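Local atomic coordinates of polyketide Synthase III (Ectocarpus siliculosus, PDB entry 4B0N), a protein that probably catalyses acyl transfer as a type III polyketide synthase of the chalcone/stilbene synthase family, in the biosynthesis of phlorotannin monomers. Residues Y83-V95 against E349-G363. Numbering follows the deposited sequence.
With ACD (arachidonic acid), chain D.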
# COMPACT_ATOMS: atom_id res chain seq x y z
N TYR A 83 5.44 -30.27 12.13
CA TYR A 83 5.66 -30.47 10.70
C TYR A 83 4.83 -31.63 10.13
O TYR A 83 4.42 -31.58 8.97
CB TYR A 83 7.15 -30.66 10.40
CG TYR A 83 7.94 -29.37 10.39
CD1 TYR A 83 8.27 -28.71 11.57
CD2 TYR A 83 8.37 -28.81 9.18
CE1 TYR A 83 8.99 -27.52 11.56
CE2 TYR A 83 9.10 -27.63 9.16
CZ TYR A 83 9.40 -26.99 10.35
OH TYR A 83 10.12 -25.82 10.33
N GLY A 84 4.61 -32.66 10.94
CA GLY A 84 3.79 -33.80 10.54
C GLY A 84 2.29 -33.53 10.62
O GLY A 84 1.52 -34.05 9.81
N ASN A 85 1.89 -32.71 11.59
CA ASN A 85 0.50 -32.34 11.79
C ASN A 85 0.19 -30.97 11.18
O ASN A 85 -0.46 -30.12 11.80
CB ASN A 85 0.16 -32.37 13.29
CG ASN A 85 -1.33 -32.47 13.56
OD1 ASN A 85 -2.03 -33.28 12.94
ND2 ASN A 85 -1.82 -31.67 14.49
N SER A 86 0.66 -30.76 9.95
CA SER A 86 0.54 -29.47 9.28
C SER A 86 -0.31 -29.53 8.01
O SER A 86 -0.76 -28.49 7.51
CB SER A 86 1.92 -28.90 8.95
OG SER A 86 2.57 -29.67 7.96
N ARG A 87 -0.51 -30.75 7.50
CA ARG A 87 -1.20 -30.99 6.22
C ARG A 87 -0.44 -30.41 5.03
O ARG A 87 -0.98 -30.28 3.93
CB ARG A 87 -2.66 -30.49 6.25
CG ARG A 87 -3.61 -31.31 7.12
CD ARG A 87 -4.33 -32.39 6.31
NE ARG A 87 -5.71 -32.59 6.77
CZ ARG A 87 -6.62 -33.33 6.13
NH1 ARG A 87 -6.30 -33.95 4.99
NH2 ARG A 87 -7.84 -33.44 6.62
N ILE A 88 0.82 -30.05 5.26
CA ILE A 88 1.70 -29.53 4.22
C ILE A 88 2.72 -30.60 3.84
O ILE A 88 3.44 -31.12 4.70
CB ILE A 88 2.42 -28.24 4.67
CG1 ILE A 88 1.40 -27.11 4.90
CG2 ILE A 88 3.47 -27.81 3.66
CD1 ILE A 88 1.88 -26.01 5.82
N GLY A 89 2.75 -30.95 2.56
CA GLY A 89 3.67 -31.96 2.05
C GLY A 89 4.94 -31.34 1.51
O GLY A 89 6.01 -31.94 1.58
N SER A 90 4.80 -30.12 0.99
CA SER A 90 5.91 -29.40 0.36
C SER A 90 5.59 -27.91 0.28
O SER A 90 4.43 -27.50 0.42
CB SER A 90 6.17 -29.95 -1.04
OG SER A 90 5.02 -29.85 -1.86
N ARG A 91 6.63 -27.10 0.06
CA ARG A 91 6.48 -25.67 -0.21
C ARG A 91 7.72 -25.10 -0.91
O ARG A 91 8.79 -25.70 -0.86
CB ARG A 91 6.12 -24.88 1.06
CG ARG A 91 6.97 -25.17 2.28
CD ARG A 91 6.26 -24.79 3.56
NE ARG A 91 6.99 -25.31 4.72
CZ ARG A 91 7.73 -24.59 5.55
NH1 ARG A 91 7.86 -23.28 5.38
NH2 ARG A 91 8.36 -25.18 6.56
N TYR A 92 7.55 -23.95 -1.56
CA TYR A 92 8.58 -23.38 -2.43
C TYR A 92 9.33 -22.22 -1.77
O TYR A 92 8.72 -21.37 -1.12
CB TYR A 92 7.97 -22.93 -3.76
CG TYR A 92 7.36 -24.05 -4.57
CD1 TYR A 92 6.15 -24.63 -4.20
CD2 TYR A 92 7.99 -24.52 -5.72
CE1 TYR A 92 5.59 -25.65 -4.94
CE2 TYR A 92 7.43 -25.54 -6.48
CZ TYR A 92 6.23 -26.10 -6.08
OH TYR A 92 5.67 -27.12 -6.82
N PHE A 93 10.65 -22.19 -1.96
CA PHE A 93 11.49 -21.13 -1.42
C PHE A 93 12.41 -20.52 -2.48
O PHE A 93 12.85 -21.20 -3.41
CB PHE A 93 12.34 -21.65 -0.25
CG PHE A 93 11.53 -22.30 0.85
CD1 PHE A 93 10.52 -21.61 1.50
CD2 PHE A 93 11.81 -23.60 1.25
CE1 PHE A 93 9.78 -22.21 2.51
CE2 PHE A 93 11.09 -24.20 2.26
CZ PHE A 93 10.07 -23.51 2.89
N ALA A 94 12.70 -19.23 -2.33
CA ALA A 94 13.59 -18.50 -3.25
C ALA A 94 15.06 -18.67 -2.89
O ALA A 94 15.95 -18.38 -3.70
CB ALA A 94 13.21 -17.03 -3.29
N VAL A 95 15.32 -19.13 -1.67
CA VAL A 95 16.68 -19.28 -1.16
C VAL A 95 17.04 -20.77 -1.04
O VAL A 95 16.20 -21.57 -0.61
CB VAL A 95 16.87 -18.58 0.20
CG1 VAL A 95 18.25 -17.95 0.27
CG2 VAL A 95 15.82 -17.50 0.43
N GLU A 349 -15.66 -31.34 3.39
CA GLU A 349 -14.25 -31.46 3.08
C GLU A 349 -14.04 -31.58 1.57
O GLU A 349 -12.92 -31.48 1.07
CB GLU A 349 -13.65 -32.66 3.82
CG GLU A 349 -12.17 -32.50 4.18
CD GLU A 349 -11.75 -33.37 5.36
OE1 GLU A 349 -12.35 -34.44 5.57
OE2 GLU A 349 -10.81 -32.96 6.07
N GLU A 350 -15.14 -31.79 0.84
CA GLU A 350 -15.12 -31.95 -0.61
C GLU A 350 -15.25 -30.59 -1.30
O GLU A 350 -14.72 -30.39 -2.39
CB GLU A 350 -16.25 -32.88 -1.08
CG GLU A 350 -16.93 -33.73 -0.00
CD GLU A 350 -15.99 -34.70 0.71
OE1 GLU A 350 -15.38 -35.57 0.04
OE2 GLU A 350 -15.86 -34.60 1.95
N GLN A 351 -15.97 -29.67 -0.66
CA GLN A 351 -16.11 -28.30 -1.16
C GLN A 351 -14.82 -27.51 -0.94
O GLN A 351 -14.44 -26.68 -1.77
CB GLN A 351 -17.25 -27.58 -0.44
CG GLN A 351 -18.65 -28.01 -0.88
CD GLN A 351 -19.71 -27.63 0.14
OE1 GLN A 351 -19.63 -28.01 1.31
NE2 GLN A 351 -20.70 -26.87 -0.30
N THR A 352 -14.16 -27.79 0.18
CA THR A 352 -12.90 -27.14 0.55
C THR A 352 -11.68 -27.90 0.02
O THR A 352 -10.54 -27.56 0.36
CB THR A 352 -12.78 -26.97 2.08
OG1 THR A 352 -13.08 -28.21 2.72
CG2 THR A 352 -13.73 -25.89 2.59
N ALA A 353 -11.92 -28.91 -0.81
CA ALA A 353 -10.87 -29.78 -1.35
C ALA A 353 -9.77 -29.02 -2.10
O ALA A 353 -8.62 -29.47 -2.13
CB ALA A 353 -11.47 -30.86 -2.24
N ASP A 354 -10.13 -27.89 -2.70
CA ASP A 354 -9.17 -27.02 -3.37
C ASP A 354 -8.23 -26.36 -2.37
O ASP A 354 -7.03 -26.24 -2.63
CB ASP A 354 -9.90 -25.93 -4.18
CG ASP A 354 -10.75 -26.49 -5.30
OD1 ASP A 354 -10.28 -27.37 -6.04
OD2 ASP A 354 -11.91 -26.03 -5.44
N SER A 355 -8.78 -25.96 -1.23
CA SER A 355 -8.02 -25.27 -0.18
C SER A 355 -6.97 -26.17 0.47
O SER A 355 -5.87 -25.71 0.80
CB SER A 355 -8.96 -24.68 0.87
OG SER A 355 -9.94 -23.84 0.28
N TRP A 356 -7.32 -27.44 0.66
CA TRP A 356 -6.38 -28.43 1.19
C TRP A 356 -5.28 -28.72 0.21
O TRP A 356 -4.12 -28.89 0.59
CB TRP A 356 -7.09 -29.72 1.57
CG TRP A 356 -7.99 -29.60 2.77
CD1 TRP A 356 -9.38 -29.68 2.81
CD2 TRP A 356 -7.58 -29.38 4.17
NE1 TRP A 356 -9.84 -29.52 4.09
CE2 TRP A 356 -8.82 -29.34 4.96
CE3 TRP A 356 -6.36 -29.22 4.82
CZ2 TRP A 356 -8.82 -29.15 6.33
CZ3 TRP A 356 -6.37 -29.03 6.21
CH2 TRP A 356 -7.57 -28.99 6.94
N ALA A 357 -5.65 -28.78 -1.07
CA ALA A 357 -4.72 -29.08 -2.16
C ALA A 357 -3.62 -28.02 -2.30
O ALA A 357 -2.45 -28.36 -2.47
CB ALA A 357 -5.47 -29.25 -3.47
N VAL A 358 -4.01 -26.75 -2.22
CA VAL A 358 -3.05 -25.65 -2.29
C VAL A 358 -2.13 -25.70 -1.08
O VAL A 358 -0.91 -25.69 -1.23
CB VAL A 358 -3.77 -24.28 -2.39
CG1 VAL A 358 -2.82 -23.13 -2.08
CG2 VAL A 358 -4.37 -24.11 -3.78
N LEU A 359 -2.72 -25.80 0.11
CA LEU A 359 -2.00 -25.89 1.38
C LEU A 359 -0.98 -27.04 1.38
O LEU A 359 0.16 -26.85 1.79
CB LEU A 359 -2.99 -26.05 2.53
CG LEU A 359 -2.63 -25.77 4.00
CD1 LEU A 359 -2.17 -27.02 4.73
CD2 LEU A 359 -1.63 -24.63 4.15
N GLY A 360 -1.41 -28.21 0.91
CA GLY A 360 -0.55 -29.39 0.87
C GLY A 360 0.64 -29.28 -0.07
O GLY A 360 1.72 -29.79 0.22
N GLU A 361 0.43 -28.59 -1.19
CA GLU A 361 1.44 -28.47 -2.23
C GLU A 361 2.34 -27.25 -2.07
O GLU A 361 3.53 -27.30 -2.36
CB GLU A 361 0.78 -28.49 -3.62
CG GLU A 361 1.68 -28.17 -4.81
CD GLU A 361 2.87 -29.11 -4.97
OE1 GLU A 361 2.84 -30.24 -4.44
OE2 GLU A 361 3.85 -28.71 -5.64
N TYR A 362 1.76 -26.15 -1.57
CA TYR A 362 2.45 -24.86 -1.54
C TYR A 362 2.64 -24.26 -0.14
O TYR A 362 3.48 -23.38 0.04
CB TYR A 362 1.69 -23.84 -2.40
CG TYR A 362 1.41 -24.27 -3.82
CD1 TYR A 362 2.43 -24.35 -4.77
CD2 TYR A 362 0.11 -24.58 -4.23
CE1 TYR A 362 2.16 -24.74 -6.08
CE2 TYR A 362 -0.16 -24.98 -5.53
CZ TYR A 362 0.87 -25.05 -6.45
OH TYR A 362 0.59 -25.44 -7.75
N GLY A 363 1.86 -24.73 0.83
CA GLY A 363 1.81 -24.10 2.15
C GLY A 363 1.03 -22.80 2.11
O GLY A 363 0.25 -22.55 1.19
C1 ACD D . -1.01 -14.26 8.64
C2 ACD D . -0.50 -12.90 8.21
C3 ACD D . 0.81 -13.06 7.45
C4 ACD D . 1.75 -11.89 7.72
C5 ACD D . 3.16 -12.26 7.32
C6 ACD D . 4.16 -11.40 7.49
C7 ACD D . 5.56 -11.78 7.06
C8 ACD D . 6.27 -12.57 8.14
C9 ACD D . 7.23 -13.42 7.78
C10 ACD D . 7.97 -14.22 8.83
C11 ACD D . 7.74 -15.70 8.62
C12 ACD D . 8.77 -16.54 8.60
C13 ACD D . 8.52 -18.01 8.39
C14 ACD D . 9.43 -18.57 7.32
C15 ACD D . 9.24 -19.80 6.87
C16 ACD D . 10.13 -20.39 5.80
C17 ACD D . 11.28 -21.13 6.47
C18 ACD D . 11.15 -22.64 6.35
C19 ACD D . 11.58 -23.30 7.66
C20 ACD D . 11.71 -24.80 7.50
O1 ACD D . -2.21 -14.54 8.44
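Ser86 turns its carbonyl oxygen to methyl CD1 of Leu359. Its OG accepts from Ile88 N, which makes an ST turn just after helix 79-84, and donates to Tyr83 O. Arg87 reaches along helix 353-362 toward its start. Its guanidinium lies over one face of the Trp356 ring, with the planes 28° apart, and Arg87 CZ sits 4.3 Å from the centroid of the six-membered ring in a cation-pi contact. Arg87 NH2 then forms a salt bridge with Glu349 OE2 (3.1 Å). Ile88 packs across Leu359 at about a right angle, Ile88 CG1 to Leu359 CD1 3.6 Å. Next, two backbone donors share Gly360 O, Gly89 N at 2.8 Å and Ser90 N at 3.2 Å. Ser90 OG donates to Glu361 O (3.0 Å), so carbonyls of the last helical turn are taken up by the incoming strand. Arg91 rests CB against Tyr362 O and sends its extended chain away to the arachidonic acid. Tyr92 donates from OH to Glu361 OE2 (2.7 Å), which lies near the plane of its ring. Glu361 starts with CG anti to the backbone N (chi1 171°), and a bend at chi2 (59°) brings the carboxylate back to the strand. Arg56 NH2 makes a salt bridge with Glu361 OE2, and Arg56 NE is hydrogen-bonded to Tyr92 OH. The Tyr92 ring also meets Tyr362 obliquely, Tyr92 CE1 to Tyr362 CD1 3.4 Å. A leucine in place of Tyr92 would probably leave Glu361 OE2 without its hydroxyl donor and Arg56 NE without its acceptor. Tyr83, Arg91 and Phe93 touch the tail of the arachidonic acid. The contact thus joins the N-terminal and C-terminal halves of the chalcone synthase-like thiolase fold, with its strand lining the fatty-acid pocket.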